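LP15968p (Drosophila melanogaster, PDB 3MN8) is a zinc-dependent metallocarboxypeptidase that removes C-terminal arginine or lysine from peptides and proteins, including peptide hormones, neuropeptides and growth factors. Local coordinates at residues G166-P178 against R194-V206. Numbering follows the deposited sequence.
Sequences GNAANIDLNRDFP and RQPETAALVNWIV. With GEM ((2-guanidinoethylmercapto)succinic acid), chain G.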
loop_
_atom_site.group_PDB
_atom_site.type_symbol
_atom_site.label_atom_id
_atom_site.label_comp_id
_atom_site.label_asym_id
_atom_site.label_seq_id
_atom_site.Cartn_x
_atom_site.Cartn_y
_atom_site.Cartn_z
ATOM N N GLY A 166 -19.883 -3.649 3.513
ATOM C CA GLY A 166 -19.339 -3.960 4.825
ATOM C C GLY A 166 -19.158 -5.458 4.914
ATOM O O GLY A 166 -19.467 -6.170 3.955
ATOM N N ASN A 167 -18.653 -5.946 6.047
ATOM C CA ASN A 167 -18.437 -7.384 6.198
ATOM C C ASN A 167 -19.748 -8.108 6.454
ATOM O O ASN A 167 -20.826 -7.600 6.121
ATOM C CB ASN A 167 -17.363 -7.719 7.254
ATOM C CG ASN A 167 -17.802 -7.415 8.681
ATOM O OD1 ASN A 167 -18.936 -6.998 8.933
ATOM N ND2 ASN A 167 -16.891 -7.630 9.626
ATOM N N ALA A 168 -19.662 -9.300 7.028
ATOM C CA ALA A 168 -20.859 -10.112 7.225
ATOM C C ALA A 168 -21.737 -9.555 8.339
ATOM O O ALA A 168 -22.928 -9.857 8.395
ATOM C CB ALA A 168 -20.487 -11.566 7.506
ATOM N N ALA A 169 -21.150 -8.749 9.225
ATOM C CA ALA A 169 -21.914 -8.097 10.294
ATOM C C ALA A 169 -22.397 -6.715 9.837
ATOM O O ALA A 169 -22.981 -5.952 10.619
ATOM C CB ALA A 169 -21.078 -7.991 11.565
ATOM N N ASN A 170 -22.149 -6.406 8.563
ATOM C CA ASN A 170 -22.569 -5.148 7.960
ATOM C C ASN A 170 -21.908 -3.917 8.554
ATOM O O ASN A 170 -22.499 -2.834 8.543
ATOM C CB ASN A 170 -24.086 -4.990 8.028
ATOM C CG ASN A 170 -24.772 -5.482 6.788
ATOM O OD1 ASN A 170 -25.592 -6.397 6.844
ATOM N ND2 ASN A 170 -24.440 -4.883 5.651
ATOM N N ILE A 171 -20.691 -4.059 9.071
ATOM C CA ILE A 171 -19.945 -2.857 9.443
ATOM C C ILE A 171 -18.894 -2.520 8.399
ATOM O O ILE A 171 -18.336 -3.410 7.751
ATOM C CB ILE A 171 -19.336 -2.881 10.882
ATOM C CG1 ILE A 171 -17.957 -3.537 10.896
ATOM C CG2 ILE A 171 -20.309 -3.510 11.887
ATOM C CD1 ILE A 171 -16.804 -2.556 10.719
ATOM N N ASP A 172 -18.653 -1.217 8.243
ATOM C CA ASP A 172 -17.753 -0.685 7.225
ATOM C C ASP A 172 -16.302 -0.754 7.705
ATOM O O ASP A 172 -15.872 0.036 8.551
ATOM C CB ASP A 172 -18.157 0.754 6.856
ATOM C CG ASP A 172 -17.354 1.322 5.682
ATOM O OD1 ASP A 172 -16.171 0.920 5.493
ATOM O OD2 ASP A 172 -17.917 2.182 4.955
ATOM N N LEU A 173 -15.554 -1.711 7.161
ATOM C CA LEU A 173 -14.192 -1.943 7.605
ATOM C C LEU A 173 -13.330 -0.686 7.471
ATOM O O LEU A 173 -12.339 -0.531 8.184
ATOM C CB LEU A 173 -13.586 -3.128 6.851
ATOM C CG LEU A 173 -14.262 -4.475 7.130
ATOM C CD1 LEU A 173 -13.704 -5.569 6.225
ATOM C CD2 LEU A 173 -14.136 -4.855 8.609
ATOM N N ASN A 174 -13.716 0.222 6.580
ATOM C CA ASN A 174 -12.956 1.450 6.419
ATOM C C ASN A 174 -13.430 2.480 7.411
ATOM O O ASN A 174 -13.166 3.671 7.245
ATOM C CB ASN A 174 -13.059 2.004 5.004
ATOM C CG ASN A 174 -11.825 2.794 4.591
ATOM O OD1 ASN A 174 -10.750 2.668 5.193
ATOM N ND2 ASN A 174 -11.971 3.601 3.546
ATOM N N ARG A 175 -14.157 2.025 8.428
ATOM C CA ARG A 175 -14.410 2.848 9.614
ATOM C C ARG A 175 -13.962 2.144 10.889
ATOM O O ARG A 175 -14.118 2.671 11.985
ATOM C CB ARG A 175 -15.881 3.220 9.752
ATOM C CG ARG A 175 -16.453 3.862 8.527
ATOM C CD ARG A 175 -15.625 5.044 8.037
ATOM N NE ARG A 175 -16.382 5.750 7.021
ATOM C CZ ARG A 175 -16.172 5.730 5.709
ATOM N NH1 ARG A 175 -16.991 6.417 4.933
ATOM N NH2 ARG A 175 -15.162 5.070 5.169
ATOM N N ASP A 176 -13.387 0.956 10.743
ATOM C CA ASP A 176 -13.199 0.075 11.891
ATOM C C ASP A 176 -11.782 0.059 12.470
ATOM O O ASP A 176 -11.528 -0.606 13.474
ATOM C CB ASP A 176 -13.633 -1.343 11.526
ATOM C CG ASP A 176 -13.907 -2.193 12.740
ATOM O OD1 ASP A 176 -14.428 -1.644 13.728
ATOM O OD2 ASP A 176 -13.609 -3.404 12.700
ATOM N N PHE A 177 -10.864 0.787 11.840
ATOM C CA PHE A 177 -9.474 0.826 12.295
ATOM C C PHE A 177 -9.329 1.889 13.373
ATOM O O PHE A 177 -10.117 2.825 13.424
ATOM C CB PHE A 177 -8.520 1.089 11.116
ATOM C CG PHE A 177 -8.331 -0.111 10.200
ATOM C CD1 PHE A 177 -9.314 -0.465 9.265
ATOM C CD2 PHE A 177 -7.186 -0.886 10.275
ATOM C CE1 PHE A 177 -9.149 -1.564 8.430
ATOM C CE2 PHE A 177 -7.018 -1.987 9.446
ATOM C CZ PHE A 177 -7.999 -2.325 8.522
ATOM N N PRO A 178 -8.338 1.728 14.260
ATOM C CA PRO A 178 -8.034 2.740 15.272
ATOM C C PRO A 178 -7.772 4.119 14.637
ATOM O O PRO A 178 -7.095 4.241 13.604
ATOM C CB PRO A 178 -6.758 2.199 15.928
ATOM C CG PRO A 178 -6.788 0.718 15.684
ATOM C CD PRO A 178 -7.465 0.543 14.365
ATOM N N ARG A 194 -12.312 -5.492 17.181
ATOM C CA ARG A 194 -12.946 -4.940 15.995
ATOM C C ARG A 194 -13.468 -6.106 15.177
ATOM O O ARG A 194 -13.682 -7.205 15.703
ATOM C CB ARG A 194 -11.922 -4.192 15.155
ATOM C CG ARG A 194 -10.831 -3.576 15.954
ATOM C CD ARG A 194 -10.939 -2.076 15.907
ATOM N NE ARG A 194 -9.866 -1.421 16.651
ATOM C CZ ARG A 194 -9.899 -0.141 16.995
ATOM N NH1 ARG A 194 -10.946 0.599 16.651
ATOM N NH2 ARG A 194 -8.900 0.397 17.681
ATOM N N GLN A 195 -13.646 -5.875 13.881
ATOM C CA GLN A 195 -13.962 -6.957 12.970
ATOM C C GLN A 195 -12.715 -7.807 12.730
ATOM O O GLN A 195 -11.595 -7.294 12.641
ATOM C CB GLN A 195 -14.523 -6.431 11.653
ATOM C CG GLN A 195 -15.758 -5.565 11.820
ATOM C CD GLN A 195 -16.905 -6.271 12.534
ATOM O OE1 GLN A 195 -17.347 -7.343 12.123
ATOM N NE2 GLN A 195 -17.410 -5.651 13.594
ATOM N N PRO A 196 -12.918 -9.128 12.635
ATOM C CA PRO A 196 -11.864 -10.117 12.419
ATOM C C PRO A 196 -10.913 -9.575 11.377
ATOM O O PRO A 196 -9.700 -9.612 11.531
ATOM C CB PRO A 196 -12.623 -11.303 11.816
ATOM C CG PRO A 196 -13.985 -11.184 12.334
ATOM C CD PRO A 196 -14.261 -9.716 12.508
ATOM N N GLU A 197 -11.494 -9.055 10.307
ATOM C CA GLU A 197 -10.734 -8.677 9.134
ATOM C C GLU A 197 -9.840 -7.505 9.472
ATOM O O GLU A 197 -8.684 -7.461 9.075
ATOM C CB GLU A 197 -11.686 -8.329 7.980
ATOM C CG GLU A 197 -12.532 -9.508 7.463
ATOM C CD GLU A 197 -13.846 -9.680 8.218
ATOM O OE1 GLU A 197 -14.603 -10.630 7.883
ATOM O OE2 GLU A 197 -14.117 -8.858 9.131
ATOM N N THR A 198 -10.391 -6.561 10.221
ATOM C CA THR A 198 -9.648 -5.395 10.659
ATOM C C THR A 198 -8.490 -5.858 11.535
ATOM O O THR A 198 -7.325 -5.574 11.252
ATOM C CB THR A 198 -10.546 -4.456 11.479
ATOM O OG1 THR A 198 -11.826 -4.297 10.837
ATOM C CG2 THR A 198 -9.867 -3.105 11.678
ATOM N N ALA A 199 -8.821 -6.579 12.604
ATOM C CA ALA A 199 -7.823 -7.086 13.545
ATOM C C ALA A 199 -6.666 -7.770 12.824
ATOM O O ALA A 199 -5.507 -7.524 13.127
ATOM C CB ALA A 199 -8.471 -8.054 14.549
ATOM N N ALA A 200 -6.990 -8.639 11.873
ATOM C CA ALA A 200 -5.981 -9.354 11.113
ATOM C C ALA A 200 -5.011 -8.379 10.462
ATOM O O ALA A 200 -3.791 -8.527 10.555
ATOM C CB ALA A 200 -6.644 -10.224 10.045
ATOM N N LEU A 201 -5.559 -7.372 9.803
ATOM C CA LEU A 201 -4.735 -6.435 9.064
ATOM C C LEU A 201 -3.964 -5.515 9.984
ATOM O O LEU A 201 -2.810 -5.171 9.721
ATOM C CB LEU A 201 -5.585 -5.634 8.075
ATOM C CG LEU A 201 -5.515 -6.355 6.734
ATOM C CD1 LEU A 201 -6.625 -7.389 6.617
ATOM C CD2 LEU A 201 -5.520 -5.373 5.580
ATOM N N VAL A 202 -4.607 -5.103 11.066
ATOM C CA VAL A 202 -3.910 -4.310 12.059
ATOM C C VAL A 202 -2.638 -5.045 12.454
ATOM O O VAL A 202 -1.545 -4.489 12.381
ATOM C CB VAL A 202 -4.778 -4.079 13.295
ATOM C CG1 VAL A 202 -3.918 -3.577 14.454
ATOM C CG2 VAL A 202 -5.911 -3.100 12.962
ATOM N N ASN A 203 -2.798 -6.307 12.842
ATOM C CA ASN A 203 -1.699 -7.140 13.306
ATOM C C ASN A 203 -0.607 -7.214 12.280
ATOM O O ASN A 203 0.583 -7.169 12.596
ATOM C CB ASN A 203 -2.192 -8.562 13.561
ATOM C CG ASN A 203 -2.694 -8.758 14.965
ATOM O OD1 ASN A 203 -2.972 -7.794 15.694
ATOM N ND2 ASN A 203 -2.813 -10.020 15.366
ATOM N N TRP A 204 -1.035 -7.353 11.037
ATOM C CA TRP A 204 -0.117 -7.513 9.933
ATOM C C TRP A 204 0.661 -6.234 9.715
ATOM O O TRP A 204 1.895 -6.229 9.688
ATOM C CB TRP A 204 -0.896 -7.894 8.679
ATOM C CG TRP A 204 -0.040 -8.348 7.562
ATOM C CD1 TRP A 204 0.971 -9.264 7.624
ATOM C CD2 TRP A 204 -0.117 -7.921 6.190
ATOM N NE1 TRP A 204 1.541 -9.423 6.376
ATOM C CE2 TRP A 204 0.888 -8.611 5.480
ATOM C CE3 TRP A 204 -0.929 -7.017 5.499
ATOM C CZ2 TRP A 204 1.099 -8.423 4.113
ATOM C CZ3 TRP A 204 -0.717 -6.835 4.147
ATOM C CH2 TRP A 204 0.286 -7.533 3.468
ATOM N N ILE A 205 -0.072 -5.138 9.595
ATOM C CA ILE A 205 0.527 -3.840 9.277
ATOM C C ILE A 205 1.652 -3.458 10.253
ATOM O O ILE A 205 2.674 -2.897 9.840
ATOM C CB ILE A 205 -0.564 -2.721 9.182
ATOM C CG1 ILE A 205 -1.547 -3.023 8.047
ATOM C CG2 ILE A 205 0.057 -1.360 8.958
ATOM C CD1 ILE A 205 -2.838 -2.235 8.119
ATOM N N VAL A 206 1.470 -3.778 11.534
ATOM C CA VAL A 206 2.461 -3.436 12.557
ATOM C C VAL A 206 3.508 -4.538 12.728
ATOM O O VAL A 206 4.462 -4.391 13.496
ATOM C CB VAL A 206 1.802 -3.145 13.929
ATOM C CG1 VAL A 206 0.898 -1.919 13.847
ATOM C CG2 VAL A 206 1.029 -4.359 14.416
HETATM C C8 GEM G . -14.108 6.158 0.773
HETATM S S7 GEM G . -12.377 5.878 1.025
HETATM C C6 GEM G . -11.691 7.062 -0.098
HETATM C C5 GEM G . -12.205 8.484 0.117
HETATM N N3 GEM G . -11.661 8.962 1.378
HETATM C C1 GEM G . -11.993 10.076 2.020
HETATM N N4 GEM G . -11.409 10.386 3.171
HETATM N N2 GEM G . -12.918 10.886 1.515
HETATM C C9 GEM G . -14.844 5.397 1.844
HETATM O O14 GEM G . -14.179 4.662 2.607
HETATM O O15 GEM G . -16.082 5.530 1.942
HETATM C C10 GEM G . -14.587 5.777 -0.637
HETATM C C11 GEM G . -14.577 4.295 -0.991
HETATM O O12 GEM G . -14.043 3.965 -2.079
HETATM O O13 GEM G . -15.124 3.462 -0.223
HETATM O O HOH W 1 -16.269 -3.093 14.642
#
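The methyl CG2 of Thr-198 is the main bump, set squarely over one face of the Phe-177 ring, 3.4 Å from its centroid. Leu-201 CB meets the ring edge, and Val-202 CG2 comes within 3.7 Å of Phe-177 CD2. The ring thus fits against the Thr-198, Leu-201 and Val-202 side of helix 196-205, with Met-289 also packing on it. Leu-173 CD2 fills a hollow between Gln-195 CB and Thr-198 OG1. Asp-176 OD2 takes two donors at the start of the helix: Gln-195 N, of the N-cap residue, on its syn lone pair at 2.7 Å, and Thr-198 OG1 on the anti side, also at 2.7 Å. These contacts join the ligand-binding loop of the M14 catalytic domain to a helix beside its central sheet. In that loop Asn-174 and Arg-175 hold a carboxylate of the bound ligand GEM. Asn-167 CG sits between backbone N and carbonyl carbon (chi1 70°), which turns ND2 to the helix. ND2 donates almost straight to Gln-195 OE1 (2.6 Å) and Glu-197 OE2 (3.1 Å), both near its amide plane. Shortening this residue to alanine would probably leave both oxygens without this donor, and the Gln-195 amide with mainly its water-mediated tie to Asp-176. Pro-178 lies over one face of the Arg-194 guanidinium.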